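Aldehyde dehydrogenase (Burkholderia vietnamiensis, PDB 5KF0) probably oxidises aldehydes to carboxylic acids with a nicotinamide cofactor, as a tetrameric, NADPH-binding member of the aldehyde dehydrogenase family. Local coordinates at residues G129-L134 with T144-R149; I152-F157 with R229-S234; A168-A173 with E465-A470; A264-D269 with I299-S304; D275-R280 with D307-K312. All coordinates share one frame; numbering follows the deposited sequence.

Contact 1: G129-L134 with T144-R149; sequences GEVLNL and TGYTRR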
# COMPACT_ATOMS: atom_id res chain seq x y z
N GLY A 129 -4.31 -8.92 -0.38
CA GLY A 129 -3.26 -9.25 -1.31
C GLY A 129 -3.20 -8.23 -2.43
O GLY A 129 -3.81 -7.16 -2.33
N GLU A 130 -2.48 -8.56 -3.49
CA GLU A 130 -2.27 -7.63 -4.59
C GLU A 130 -2.63 -8.27 -5.92
O GLU A 130 -2.45 -9.48 -6.12
CB GLU A 130 -0.80 -7.17 -4.66
CG GLU A 130 -0.30 -6.41 -3.45
CD GLU A 130 1.22 -6.35 -3.45
OE1 GLU A 130 1.76 -5.47 -4.12
OE2 GLU A 130 1.87 -7.22 -2.83
N VAL A 131 -3.14 -7.45 -6.83
CA VAL A 131 -3.27 -7.82 -8.24
C VAL A 131 -2.11 -7.16 -8.96
O VAL A 131 -2.06 -5.93 -9.07
CB VAL A 131 -4.62 -7.37 -8.83
CG1 VAL A 131 -4.73 -7.85 -10.28
CG2 VAL A 131 -5.79 -7.92 -8.01
N LEU A 132 -1.15 -7.96 -9.41
CA LEU A 132 0.12 -7.44 -9.92
C LEU A 132 0.12 -7.35 -11.45
O LEU A 132 -0.20 -8.33 -12.13
CB LEU A 132 1.27 -8.34 -9.47
CG LEU A 132 1.45 -8.53 -7.98
CD1 LEU A 132 2.45 -9.66 -7.73
CD2 LEU A 132 1.92 -7.22 -7.31
N ASN A 133 0.52 -6.20 -11.98
CA ASN A 133 0.83 -6.17 -13.41
C ASN A 133 2.09 -6.99 -13.65
O ASN A 133 3.14 -6.70 -13.07
CB ASN A 133 1.06 -4.76 -13.94
CG ASN A 133 1.51 -4.79 -15.39
OD1 ASN A 133 0.81 -5.33 -16.26
ND2 ASN A 133 2.72 -4.27 -15.66
N LEU A 134 1.97 -8.00 -14.51
CA LEU A 134 3.11 -8.79 -14.93
C LEU A 134 3.50 -8.52 -16.38
O LEU A 134 4.53 -9.03 -16.83
CB LEU A 134 2.80 -10.29 -14.76
CG LEU A 134 2.47 -10.75 -13.34
CD1 LEU A 134 2.35 -12.27 -13.30
CD2 LEU A 134 3.52 -10.30 -12.32
N THR A 144 -1.14 -12.28 -15.50
CA THR A 144 -1.46 -11.43 -14.36
C THR A 144 -1.19 -12.20 -13.07
O THR A 144 -1.40 -13.41 -13.00
CB THR A 144 -2.93 -10.98 -14.37
OG1 THR A 144 -3.24 -10.36 -15.62
CG2 THR A 144 -3.25 -10.01 -13.21
N GLY A 145 -0.74 -11.48 -12.04
CA GLY A 145 -0.43 -12.08 -10.75
C GLY A 145 -1.48 -11.71 -9.71
O GLY A 145 -2.00 -10.59 -9.71
N TYR A 146 -1.77 -12.66 -8.83
CA TYR A 146 -2.66 -12.46 -7.69
C TYR A 146 -1.99 -13.04 -6.46
O TYR A 146 -1.48 -14.16 -6.51
CB TYR A 146 -4.02 -13.16 -7.90
CG TYR A 146 -4.73 -12.72 -9.16
CD1 TYR A 146 -5.67 -11.70 -9.12
CD2 TYR A 146 -4.45 -13.32 -10.38
CE1 TYR A 146 -6.31 -11.28 -10.26
CE2 TYR A 146 -5.09 -12.90 -11.54
CZ TYR A 146 -6.03 -11.89 -11.47
OH TYR A 146 -6.67 -11.46 -12.61
N THR A 147 -1.98 -12.30 -5.35
CA THR A 147 -1.30 -12.78 -4.16
C THR A 147 -2.26 -12.91 -2.98
O THR A 147 -3.30 -12.24 -2.90
CB THR A 147 -0.14 -11.87 -3.74
OG1 THR A 147 -0.64 -10.65 -3.17
CG2 THR A 147 0.77 -11.56 -4.94
N ARG A 148 -1.87 -13.78 -2.05
CA ARG A 148 -2.56 -13.98 -0.78
C ARG A 148 -1.52 -14.37 0.25
O ARG A 148 -0.41 -14.80 -0.10
CB ARG A 148 -3.64 -15.08 -0.89
CG ARG A 148 -3.03 -16.47 -1.11
CD ARG A 148 -4.07 -17.49 -1.57
NE ARG A 148 -4.96 -17.93 -0.50
CZ ARG A 148 -5.93 -18.84 -0.67
NH1 ARG A 148 -6.12 -19.39 -1.87
NH2 ARG A 148 -6.70 -19.19 0.35
N ARG A 149 -1.87 -14.23 1.53
CA ARG A 149 -1.00 -14.65 2.62
C ARG A 149 -1.59 -15.91 3.24
O ARG A 149 -2.72 -15.88 3.75
CB ARG A 149 -0.89 -13.56 3.68
CG ARG A 149 -0.49 -12.20 3.13
CD ARG A 149 0.91 -12.20 2.58
NE ARG A 149 1.92 -12.56 3.57
CZ ARG A 149 3.22 -12.45 3.36
NH1 ARG A 149 3.66 -11.98 2.19
NH2 ARG A 149 4.09 -12.80 4.29
O HOH W 1 0.79 -9.18 -1.33
O HOH W 2 -0.61 -8.21 -15.85
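Thr147 meets Glu130 with both backbone and side chain, giving this antiparallel pair of strands a rung that differs from the ordinary one. Its CB packs beside the Glu130 backbone. OG1, set between the backbone N and the carbonyl carbon (chi1 73°), accepts from Glu130 N at 2.8 Å. CG2 instead lies beside the backbone N and touches Leu132 CD1 at 3.8 Å, the two side chains crossing at about a right angle. Thr147 N returns a bond of 3.0 Å to Glu130 O. Because OG1 takes the Glu130 N-H, Thr147 O has only a CA-H...O contact, 3.4 Å from Gly129 CA, and this buried oxygen has no hydrogen-bond partner. A water links Thr147 OG1 to Glu130 OE2, while Glu130 OE1 pairs with Arg468 of the third subunit.

The regular rung follows at Leu132 and Gly145, whose reciprocal bonds are 2.8 Å from Leu132 N to Gly145 O and 3.2 Å from Gly145 N to Leu132 O. Leu134 CD1 packs against Gly145 N at 3.4 Å. With the Val131 side chain lies that of Tyr146, side by side, Val131 CG1 being 3.8 Å from Tyr146 CE1.

The segments run at 166° in the hairpin of strands 129-133 and 143-151. Strand 475-483 flanks the latter, and strand 129-133 pairs with a strand of the second subunit, carrying the sheet across the interface.

Contact 2: I152-F157 with R229-S234; sequences IGPCSF and RFRLLS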
# COMPACT_ATOMS: atom_id res chain seq x y z
N ILE A 152 1.64 -19.81 7.87
CA ILE A 152 2.90 -20.52 7.65
C ILE A 152 2.84 -21.96 8.15
O ILE A 152 3.57 -22.83 7.66
CB ILE A 152 4.07 -19.74 8.28
CG1 ILE A 152 5.41 -20.25 7.75
CG2 ILE A 152 4.00 -19.80 9.81
CD1 ILE A 152 6.58 -19.32 8.11
N GLY A 153 1.99 -22.24 9.13
CA GLY A 153 1.91 -23.56 9.71
C GLY A 153 2.07 -23.48 11.21
O GLY A 153 1.93 -22.40 11.80
N PRO A 154 2.38 -24.60 11.86
CA PRO A 154 2.56 -24.56 13.32
C PRO A 154 3.70 -23.64 13.71
O PRO A 154 4.79 -23.69 13.13
CB PRO A 154 2.87 -26.02 13.67
CG PRO A 154 2.29 -26.82 12.51
CD PRO A 154 2.55 -25.95 11.31
N CYS A 155 3.44 -22.80 14.71
CA CYS A 155 4.41 -21.83 15.19
C CYS A 155 4.82 -22.19 16.61
O CYS A 155 3.97 -22.56 17.43
CB CYS A 155 3.85 -20.41 15.19
SG CYS A 155 3.48 -19.75 13.54
N SER A 156 6.11 -22.04 16.90
CA SER A 156 6.68 -22.22 18.22
C SER A 156 6.95 -20.85 18.83
O SER A 156 7.68 -20.04 18.24
CB SER A 156 7.98 -23.03 18.15
OG SER A 156 8.58 -23.12 19.43
N PHE A 157 6.37 -20.58 20.00
CA PHE A 157 6.43 -19.28 20.65
C PHE A 157 7.08 -19.43 22.02
O PHE A 157 6.65 -20.28 22.82
CB PHE A 157 5.03 -18.68 20.83
CG PHE A 157 4.36 -18.28 19.55
CD1 PHE A 157 5.10 -17.95 18.42
CD2 PHE A 157 2.97 -18.22 19.47
CE1 PHE A 157 4.47 -17.56 17.24
CE2 PHE A 157 2.33 -17.83 18.31
CZ PHE A 157 3.08 -17.50 17.18
N ARG A 229 8.51 -29.98 12.58
CA ARG A 229 7.12 -29.71 12.23
C ARG A 229 6.73 -28.26 12.48
O ARG A 229 5.74 -27.78 11.90
CB ARG A 229 6.20 -30.66 13.01
CG ARG A 229 6.36 -32.11 12.57
CD ARG A 229 5.66 -33.08 13.52
NE ARG A 229 6.29 -33.07 14.84
CZ ARG A 229 5.83 -33.74 15.88
NH1 ARG A 229 4.74 -34.50 15.76
NH2 ARG A 229 6.46 -33.67 17.05
N PHE A 230 7.47 -27.55 13.33
CA PHE A 230 7.30 -26.12 13.48
C PHE A 230 7.88 -25.42 12.25
O PHE A 230 9.01 -25.71 11.85
CB PHE A 230 8.04 -25.61 14.72
CG PHE A 230 7.35 -25.89 16.05
CD1 PHE A 230 6.06 -25.46 16.30
CD2 PHE A 230 8.07 -26.51 17.08
CE1 PHE A 230 5.48 -25.66 17.55
CE2 PHE A 230 7.48 -26.72 18.32
CZ PHE A 230 6.18 -26.31 18.56
N ARG A 231 7.12 -24.48 11.67
CA ARG A 231 7.60 -23.73 10.51
C ARG A 231 8.17 -22.37 10.88
O ARG A 231 8.83 -21.74 10.04
CB ARG A 231 6.46 -23.55 9.50
CG ARG A 231 5.72 -24.85 9.19
CD ARG A 231 6.64 -25.94 8.65
NE ARG A 231 6.91 -25.77 7.22
CZ ARG A 231 6.16 -26.29 6.25
NH1 ARG A 231 5.09 -27.02 6.55
NH2 ARG A 231 6.47 -26.08 4.98
N LEU A 232 7.96 -21.92 12.11
CA LEU A 232 8.45 -20.64 12.62
C LEU A 232 8.76 -20.82 14.09
O LEU A 232 7.97 -21.43 14.81
CB LEU A 232 7.41 -19.53 12.43
CG LEU A 232 7.69 -18.23 13.20
CD1 LEU A 232 8.92 -17.51 12.64
CD2 LEU A 232 6.47 -17.31 13.19
N LEU A 233 9.92 -20.32 14.51
CA LEU A 233 10.22 -20.10 15.92
C LEU A 233 10.26 -18.60 16.13
O LEU A 233 11.01 -17.90 15.45
CB LEU A 233 11.56 -20.72 16.32
CG LEU A 233 12.15 -20.20 17.64
CD1 LEU A 233 11.32 -20.67 18.84
CD2 LEU A 233 13.60 -20.63 17.80
N SER A 234 9.43 -18.09 17.04
CA SER A 234 9.46 -16.68 17.39
C SER A 234 9.78 -16.60 18.88
O SER A 234 8.98 -17.03 19.72
CB SER A 234 8.15 -15.98 17.04
OG SER A 234 8.19 -14.61 17.42
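Ser156 and Pro154 on one side, Leu232, Arg231 and Ser234 on the other, are tied by three nearly linear backbone hydrogen bonds. Arg231 N gives to Pro154 O at 2.9 Å, Ser156 N to Leu232 O at 2.9 Å, and Ser234 N to Ser156 O at 2.9 Å. Each donor sits nearly along the C=O axis of its acceptor, and the alternation of giving and taking at Ser156 is that of parallel strands, whose short segments diverge by 17°. Leu232 N, next along from the Arg231 donor, is buried with no partner in the model.

Strands 155-158 and 232-236 are neighbours in the sheet although 182-185 and 211-213 come between them in the chain. Those two lie beyond 155-158, so the chain crosses back over the sheet here, as between the two halves of the Rossmann-type, cofactor-binding domain of aldehyde dehydrogenases.

Among the side chains, the clearest contact is a CH-pi one. Ser156 CB stands 3.4 Å from the Phe230 ring centroid and 4° off its normal. Ser156 OG, anti to the backbone N (chi1 175°), bonds to Phe224 O.

Apolar packing covers the other face of the strands, where Cys155 SG touches Leu232 CD2 at 3.9 Å and Phe157 CD1 meets Ser234 CB at 3.9 Å. In the loops ahead of the strands, the aliphatic part of Arg231 runs beside the Pro154 ring, and Arg231 CG lies 3.3 Å from Ile152 O.

Contact 3: A168-A173 with E465-A470; sequences AAHKVA and EGIRYA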
# COMPACT_ATOMS: atom_id res chain seq x y z
N ALA A 168 3.54 -12.32 25.28
CA ALA A 168 2.82 -13.47 24.75
C ALA A 168 1.77 -13.02 23.74
O ALA A 168 1.60 -13.65 22.69
CB ALA A 168 2.17 -14.26 25.89
N ALA A 169 1.06 -11.93 24.04
CA ALA A 169 0.02 -11.42 23.14
C ALA A 169 0.58 -11.06 21.78
O ALA A 169 -0.10 -11.25 20.76
CB ALA A 169 -0.67 -10.20 23.76
N HIS A 170 1.81 -10.54 21.73
CA HIS A 170 2.38 -10.15 20.45
C HIS A 170 2.73 -11.34 19.57
O HIS A 170 3.08 -11.13 18.40
CB HIS A 170 3.60 -9.24 20.67
CG HIS A 170 3.23 -7.79 20.78
ND1 HIS A 170 2.81 -7.06 19.69
CD2 HIS A 170 3.16 -6.95 21.84
CE1 HIS A 170 2.51 -5.83 20.07
NE2 HIS A 170 2.71 -5.74 21.38
N LYS A 171 2.63 -12.57 20.09
CA LYS A 171 2.74 -13.77 19.26
C LYS A 171 1.39 -14.45 19.07
O LYS A 171 1.02 -14.78 17.94
CB LYS A 171 3.75 -14.75 19.88
CG LYS A 171 5.13 -14.09 20.14
CD LYS A 171 6.16 -15.12 20.62
CE LYS A 171 7.42 -14.41 21.15
NZ LYS A 171 8.11 -13.62 20.07
N VAL A 172 0.65 -14.64 20.17
CA VAL A 172 -0.63 -15.34 20.14
C VAL A 172 -1.64 -14.60 19.27
O VAL A 172 -2.33 -15.21 18.43
CB VAL A 172 -1.17 -15.51 21.57
CG1 VAL A 172 -2.62 -16.00 21.56
CG2 VAL A 172 -0.28 -16.47 22.36
N ALA A 173 -1.80 -13.29 19.49
CA ALA A 173 -2.86 -12.57 18.80
C ALA A 173 -2.64 -12.53 17.29
O ALA A 173 -3.59 -12.81 16.54
CB ALA A 173 -3.03 -11.17 19.39
N GLU A 465 8.06 -7.27 15.53
CA GLU A 465 6.71 -7.52 16.01
C GLU A 465 5.91 -6.22 15.91
O GLU A 465 6.35 -5.25 15.27
CB GLU A 465 6.73 -8.14 17.41
CG GLU A 465 7.16 -9.61 17.33
CD GLU A 465 7.07 -10.35 18.65
OE1 GLU A 465 7.06 -9.69 19.71
OE2 GLU A 465 7.05 -11.60 18.62
N GLY A 466 4.73 -6.20 16.53
CA GLY A 466 3.67 -5.30 16.09
C GLY A 466 2.80 -6.08 15.12
O GLY A 466 3.32 -6.80 14.28
N ILE A 467 1.47 -5.98 15.26
CA ILE A 467 0.58 -7.01 14.71
C ILE A 467 0.80 -7.21 13.21
O ILE A 467 0.93 -8.35 12.74
CB ILE A 467 -0.88 -6.67 15.00
CG1 ILE A 467 -1.16 -6.70 16.51
CG2 ILE A 467 -1.79 -7.65 14.22
CD1 ILE A 467 -0.79 -8.01 17.20
N ARG A 468 0.79 -6.13 12.42
CA ARG A 468 0.97 -6.27 10.97
C ARG A 468 2.24 -7.03 10.63
O ARG A 468 2.26 -7.84 9.69
CB ARG A 468 1.03 -4.89 10.31
CG ARG A 468 -0.28 -4.15 10.23
CD ARG A 468 -0.05 -2.74 9.71
NE ARG A 468 0.79 -2.74 8.51
CZ ARG A 468 1.32 -1.65 7.97
NH1 ARG A 468 1.09 -0.46 8.52
NH2 ARG A 468 2.08 -1.74 6.89
N TYR A 469 3.32 -6.77 11.36
CA TYR A 469 4.63 -7.30 11.01
C TYR A 469 4.75 -8.74 11.47
O TYR A 469 5.35 -9.56 10.76
CB TYR A 469 5.70 -6.36 11.61
CG TYR A 469 5.24 -4.94 11.33
CD1 TYR A 469 4.63 -4.17 12.31
CD2 TYR A 469 5.32 -4.42 10.04
CE1 TYR A 469 4.14 -2.90 12.02
CE2 TYR A 469 4.83 -3.16 9.75
CZ TYR A 469 4.25 -2.41 10.73
OH TYR A 469 3.77 -1.16 10.43
N ALA A 470 4.13 -9.08 12.60
CA ALA A 470 4.06 -10.47 13.02
C ALA A 470 3.24 -11.31 12.04
O ALA A 470 3.62 -12.44 11.72
CB ALA A 470 3.49 -10.54 14.43
O HOH W 3 2.97 -8.43 17.25
O HOH W 4 7.00 -11.07 22.08
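Lys171 and Glu465 form a buried salt bridge between helix 164-178, which follows the strand 155-158 of the Rossmann-type sheet, and the loop leading into helix 467-473, with Gly466 at that helix's N-cap position. Lys171 NZ donates to Glu465 OE2 at 2.7 Å, reaching it from the syn side and 25° out of the carboxylate plane. The lysine chain is extended until its last torsion, which turns NZ back (chi4 -63°), and the two side chains cross at a slant.

NZ is well supplied with acceptors. Besides OE2 it bonds to Ser234 OG and Thr236 OG1 on strand 232-236, and weakly to a water at 3.4 Å. The same water gives a firmer bond to Glu465 OE1, 2.7 Å away, so each carboxylate oxygen has its own partner. The Glu465 side chain lies about 5 Å from the bound NADPH, placing this pair at the edge of the cofactor pocket.

A second water serves the histidine side. It donates to His170 O at 2.9 Å and lies in the ring plane at the edge of His170, 2.8 Å from ND1. Gly466 N gives it a weak bond of 2.9 Å. His170 NE2 is held by Asp450 OD1, which leaves both ring nitrogens with a partner and fixes the ring's rotation. Inside the second helix, Gly466 O accepts from Ala470 N.

Apolar contact is sparse by comparison: Ala173 CB meets Ile467 CD1 at 4.4 Å.

Contact 4: A264-D269 with I299-S304; sequences AIVDAD and ILVHAS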
# COMPACT_ATOMS: atom_id res chain seq x y z
N ALA A 264 19.33 7.38 25.97
CA ALA A 264 18.56 8.59 25.69
C ALA A 264 19.52 9.77 25.60
O ALA A 264 20.40 9.93 26.46
CB ALA A 264 17.53 8.86 26.80
N ILE A 265 19.36 10.59 24.56
CA ILE A 265 20.14 11.81 24.37
C ILE A 265 19.29 13.01 24.76
O ILE A 265 18.13 13.10 24.34
CB ILE A 265 20.60 11.95 22.90
CG1 ILE A 265 21.60 10.85 22.55
CG2 ILE A 265 21.21 13.34 22.66
CD1 ILE A 265 21.89 10.77 21.05
N VAL A 266 19.86 13.92 25.54
CA VAL A 266 19.22 15.19 25.89
C VAL A 266 20.00 16.30 25.18
O VAL A 266 21.15 16.59 25.53
CB VAL A 266 19.18 15.43 27.40
CG1 VAL A 266 18.49 16.76 27.71
CG2 VAL A 266 18.49 14.25 28.11
N ASP A 267 19.37 16.94 24.20
CA ASP A 267 20.01 17.94 23.36
C ASP A 267 20.10 19.29 24.07
O ASP A 267 19.49 19.52 25.12
CB ASP A 267 19.24 18.08 22.04
CG ASP A 267 20.09 18.58 20.88
OD1 ASP A 267 19.54 18.63 19.76
OD2 ASP A 267 21.28 18.92 21.07
N ALA A 268 20.87 20.19 23.46
CA ALA A 268 21.18 21.49 24.05
C ALA A 268 19.97 22.41 24.15
O ALA A 268 20.04 23.41 24.89
CB ALA A 268 22.28 22.16 23.22
N ASP A 269 18.87 22.11 23.45
CA ASP A 269 17.71 23.00 23.37
C ASP A 269 16.62 22.65 24.38
O ASP A 269 15.49 23.15 24.26
CB ASP A 269 17.13 22.99 21.94
CG ASP A 269 16.69 21.60 21.48
OD1 ASP A 269 16.79 20.62 22.25
OD2 ASP A 269 16.25 21.48 20.31
N ILE A 299 22.36 7.67 29.68
CA ILE A 299 21.77 8.99 29.51
C ILE A 299 22.88 9.95 29.10
O ILE A 299 23.79 10.21 29.88
CB ILE A 299 21.08 9.47 30.79
CG1 ILE A 299 19.97 8.49 31.22
CG2 ILE A 299 20.51 10.87 30.59
CD1 ILE A 299 19.44 8.77 32.62
N LEU A 300 22.80 10.47 27.88
CA LEU A 300 23.81 11.37 27.33
C LEU A 300 23.23 12.78 27.28
O LEU A 300 22.23 13.01 26.59
CB LEU A 300 24.25 10.91 25.94
CG LEU A 300 24.91 9.53 25.87
CD1 LEU A 300 23.86 8.41 25.62
CD2 LEU A 300 25.98 9.50 24.80
N VAL A 301 23.85 13.71 28.00
CA VAL A 301 23.28 15.04 28.22
C VAL A 301 24.24 16.11 27.72
O VAL A 301 25.44 16.08 28.05
CB VAL A 301 22.94 15.25 29.70
CG1 VAL A 301 22.35 16.61 29.92
CG2 VAL A 301 22.00 14.14 30.18
N HIS A 302 23.71 17.08 26.97
CA HIS A 302 24.56 18.16 26.47
C HIS A 302 25.20 18.91 27.63
O HIS A 302 24.55 19.20 28.64
CB HIS A 302 23.77 19.13 25.60
CG HIS A 302 24.66 20.09 24.85
ND1 HIS A 302 24.98 21.34 25.32
CD2 HIS A 302 25.31 19.95 23.67
CE1 HIS A 302 25.78 21.94 24.46
NE2 HIS A 302 26.00 21.11 23.45
N ALA A 303 26.48 19.25 27.47
CA ALA A 303 27.24 19.82 28.58
C ALA A 303 26.62 21.11 29.11
O ALA A 303 26.75 21.42 30.30
CB ALA A 303 28.68 20.04 28.15
N SER A 304 25.92 21.87 28.25
CA SER A 304 25.35 23.14 28.68
C SER A 304 24.27 22.97 29.75
O SER A 304 24.06 23.88 30.56
CB SER A 304 24.79 23.90 27.48
OG SER A 304 23.68 23.20 26.92
O HOH W 5 22.15 24.94 25.83
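Ala264, Val266 and Leu300 carry the backbone bonding of two strand segments whose directions are nearly parallel. Leu300 N gives to Ala264 O at 2.8 Å, Val266 N to Leu300 O at 2.7 Å, and His302 N to Val266 O at 3.0 Å. The regular parallel register thus pairs Ala264 with Ile299, Ile265 with Leu300 and Val266 with Val301. The last of the three bonds is the most bent, 153° at the hydrogen, as the pairing gives way to loops.

Apolar packing follows the two faces of the sheet. On one, Val266 and Val301 lie side by side and touch through CG2 and CG2 at 4.1 Å. That face is covered by helices 274-286 and 306-319. On the other, Ile265 and Leu300 stand together, Ile265 against helix 401-409.

A CH-pi contact closes the C-terminal ends of the strands. Ala268 CB sits over the centre of the His302 ring, 3.5 Å from the centroid and 10° off the normal. The imidazole reaches this place with CG anti to the backbone N (chi1 -168°).

Polar contacts fix the ring further. Ser304 OG lies 2.8 Å from His302 ND1 in a hydrogen bond of undecided direction, and Ser304 N donates to the same ND1 at 3.1 Å from well out of the ring plane. A water then joins Ser304 OG to Ala268 O across the contact.

Strand 263-266, helix 274-286 and strand 298-302 form a beta-alpha-beta crossover, a building unit of the alpha/beta catalytic domain of this family, here joining parallel neighbours in a mixed sheet.

Contact 5: D275-R280 with D307-K312; sequences DYVVDR and DTLRDK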
# COMPACT_ATOMS: atom_id res chain seq x y z
N ASP A 275 12.10 19.51 33.41
CA ASP A 275 11.30 18.71 34.34
C ASP A 275 10.58 17.58 33.61
O ASP A 275 10.50 16.46 34.13
CB ASP A 275 10.29 19.59 35.09
CG ASP A 275 10.94 20.46 36.15
OD1 ASP A 275 12.06 20.14 36.60
OD2 ASP A 275 10.33 21.48 36.54
N TYR A 276 10.07 17.85 32.41
CA TYR A 276 9.47 16.80 31.60
C TYR A 276 10.50 15.74 31.24
O TYR A 276 10.25 14.54 31.37
CB TYR A 276 8.86 17.38 30.32
CG TYR A 276 8.61 16.33 29.25
CD1 TYR A 276 9.44 16.23 28.14
CD2 TYR A 276 7.56 15.42 29.38
CE1 TYR A 276 9.22 15.25 27.17
CE2 TYR A 276 7.33 14.45 28.42
CZ TYR A 276 8.16 14.37 27.32
OH TYR A 276 7.94 13.38 26.38
N VAL A 277 11.67 16.18 30.78
CA VAL A 277 12.73 15.26 30.39
C VAL A 277 13.12 14.37 31.56
O VAL A 277 13.19 13.14 31.44
CB VAL A 277 13.94 16.04 29.85
CG1 VAL A 277 15.14 15.11 29.60
CG2 VAL A 277 13.54 16.79 28.55
N VAL A 278 13.38 14.98 32.72
CA VAL A 278 13.78 14.24 33.91
C VAL A 278 12.70 13.24 34.31
O VAL A 278 13.01 12.10 34.68
CB VAL A 278 14.10 15.23 35.04
CG1 VAL A 278 14.12 14.52 36.40
CG2 VAL A 278 15.44 15.90 34.76
N ASP A 279 11.42 13.62 34.21
CA ASP A 279 10.35 12.69 34.56
C ASP A 279 10.36 11.48 33.63
O ASP A 279 10.22 10.34 34.09
CB ASP A 279 9.00 13.40 34.51
CG ASP A 279 7.86 12.51 34.98
OD1 ASP A 279 7.82 12.17 36.18
OD2 ASP A 279 7.02 12.14 34.14
N ARG A 280 10.59 11.69 32.33
CA ARG A 280 10.59 10.57 31.39
C ARG A 280 11.85 9.73 31.52
O ARG A 280 11.80 8.50 31.36
CB ARG A 280 10.42 11.09 29.96
CG ARG A 280 9.08 11.81 29.73
CD ARG A 280 7.94 10.89 30.12
NE ARG A 280 7.76 9.82 29.15
CZ ARG A 280 7.04 8.72 29.35
NH1 ARG A 280 6.43 8.53 30.52
NH2 ARG A 280 6.93 7.82 28.38
N ASP A 307 24.70 19.97 34.46
CA ASP A 307 24.65 20.14 35.91
C ASP A 307 23.21 20.32 36.40
O ASP A 307 22.84 19.77 37.44
CB ASP A 307 25.50 21.32 36.35
CG ASP A 307 26.98 21.06 36.21
OD1 ASP A 307 27.36 19.89 35.99
OD2 ASP A 307 27.76 22.02 36.34
N THR A 308 22.40 21.09 35.67
CA THR A 308 21.02 21.30 36.11
C THR A 308 20.21 20.02 35.97
O THR A 308 19.44 19.66 36.87
CB THR A 308 20.38 22.43 35.32
OG1 THR A 308 21.15 23.63 35.53
CG2 THR A 308 18.96 22.67 35.80
N LEU A 309 20.35 19.32 34.84
CA LEU A 309 19.65 18.05 34.69
C LEU A 309 20.09 17.06 35.76
O LEU A 309 19.26 16.35 36.34
CB LEU A 309 19.89 17.47 33.29
CG LEU A 309 19.13 16.18 32.99
CD1 LEU A 309 18.74 16.11 31.51
CD2 LEU A 309 19.95 14.94 33.35
N ARG A 310 21.40 17.00 36.04
CA ARG A 310 21.89 16.06 37.04
C ARG A 310 21.23 16.31 38.39
O ARG A 310 20.75 15.37 39.03
CB ARG A 310 23.41 16.17 37.17
CG ARG A 310 23.99 15.25 38.25
CD ARG A 310 25.51 15.36 38.32
NE ARG A 310 25.94 16.69 38.75
CZ ARG A 310 27.19 17.14 38.66
NH1 ARG A 310 28.14 16.37 38.15
NH2 ARG A 310 27.48 18.36 39.08
N ASP A 311 21.18 17.57 38.83
CA ASP A 311 20.55 17.89 40.11
C ASP A 311 19.10 17.44 40.13
O ASP A 311 18.63 16.84 41.12
CB ASP A 311 20.64 19.39 40.40
CG ASP A 311 22.04 19.85 40.68
OD1 ASP A 311 22.93 19.00 40.90
OD2 ASP A 311 22.25 21.08 40.71
N LYS A 312 18.36 17.75 39.07
CA LYS A 312 16.95 17.36 38.99
C LYS A 312 16.78 15.85 38.96
O LYS A 312 15.88 15.30 39.61
CB LYS A 312 16.30 18.00 37.77
CG LYS A 312 16.14 19.52 37.88
CD LYS A 312 15.61 20.12 36.57
CE LYS A 312 15.34 21.61 36.68
NZ LYS A 312 14.12 21.90 37.49
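Helices 274-286 and 306-319 pack next to each other on one face of the catalytic-domain sheet, and Val278 and Val277 of the first meet Leu309 and Lys312 of the second. The axes of the two segments approach to 10.0 Å with a signed crossing angle of -51°.

Val278 points between the two partner side chains. Its CG2 touches Lys312 CB at 3.8 Å and Leu309 CG at 4.1 Å, while Val278 CG1 rests 3.7 Å from Lys312 O. Leu309 and Val278 slide past one another in opposite directions. Leu309 holds CG anti to the backbone N (chi1 -176°), which sets that atom against Val278 CG2. Leu309 CD1 lies 4.2 Å from Val277 CG1, deeper toward the sheet, where Val266 touches both.

On the outer side, Lys312 bends at its last torsion (chi4 -74°), and NZ donates to Asp275 OD1 at 2.9 Å. This salt bridge comes onto the syn side of the carboxylate, with the two side chains crossing at about a right angle. Asp275 is exposed, which would probably weaken the pair electrostatically.

Helix 274-286 is the crossover helix between strands 263-266 and 298-302, and helix 306-319, which follows strand 298-302, packs beside it on the same face, as in alpha/beta folds.

Overall arrangement
Contacts 2 and 3 adjoin in the cofactor-binding part, their centres 13 Å apart, with Lys171 of contact 3 as the shared link: its NZ bonds to Ser234 of contact 2, and the Phe157 ring packs on its O. Contact 3 is nearer the NADPH, about 5 Å from the Glu465 side chain, against about 7 Å from that of Leu233. Contacts 4 and 5, 10 Å apart between centres, share one sheet-helix layer: Val266 CG2 meets Val277 CG1 at 3.8 Å. Contact 1 adjoins contact 2 in sequence; its centre is 25 Å from those of contacts 2 and 3, its nearest atoms about 7 Å from contact 3, but its centre is 49 Å from that of contact 4.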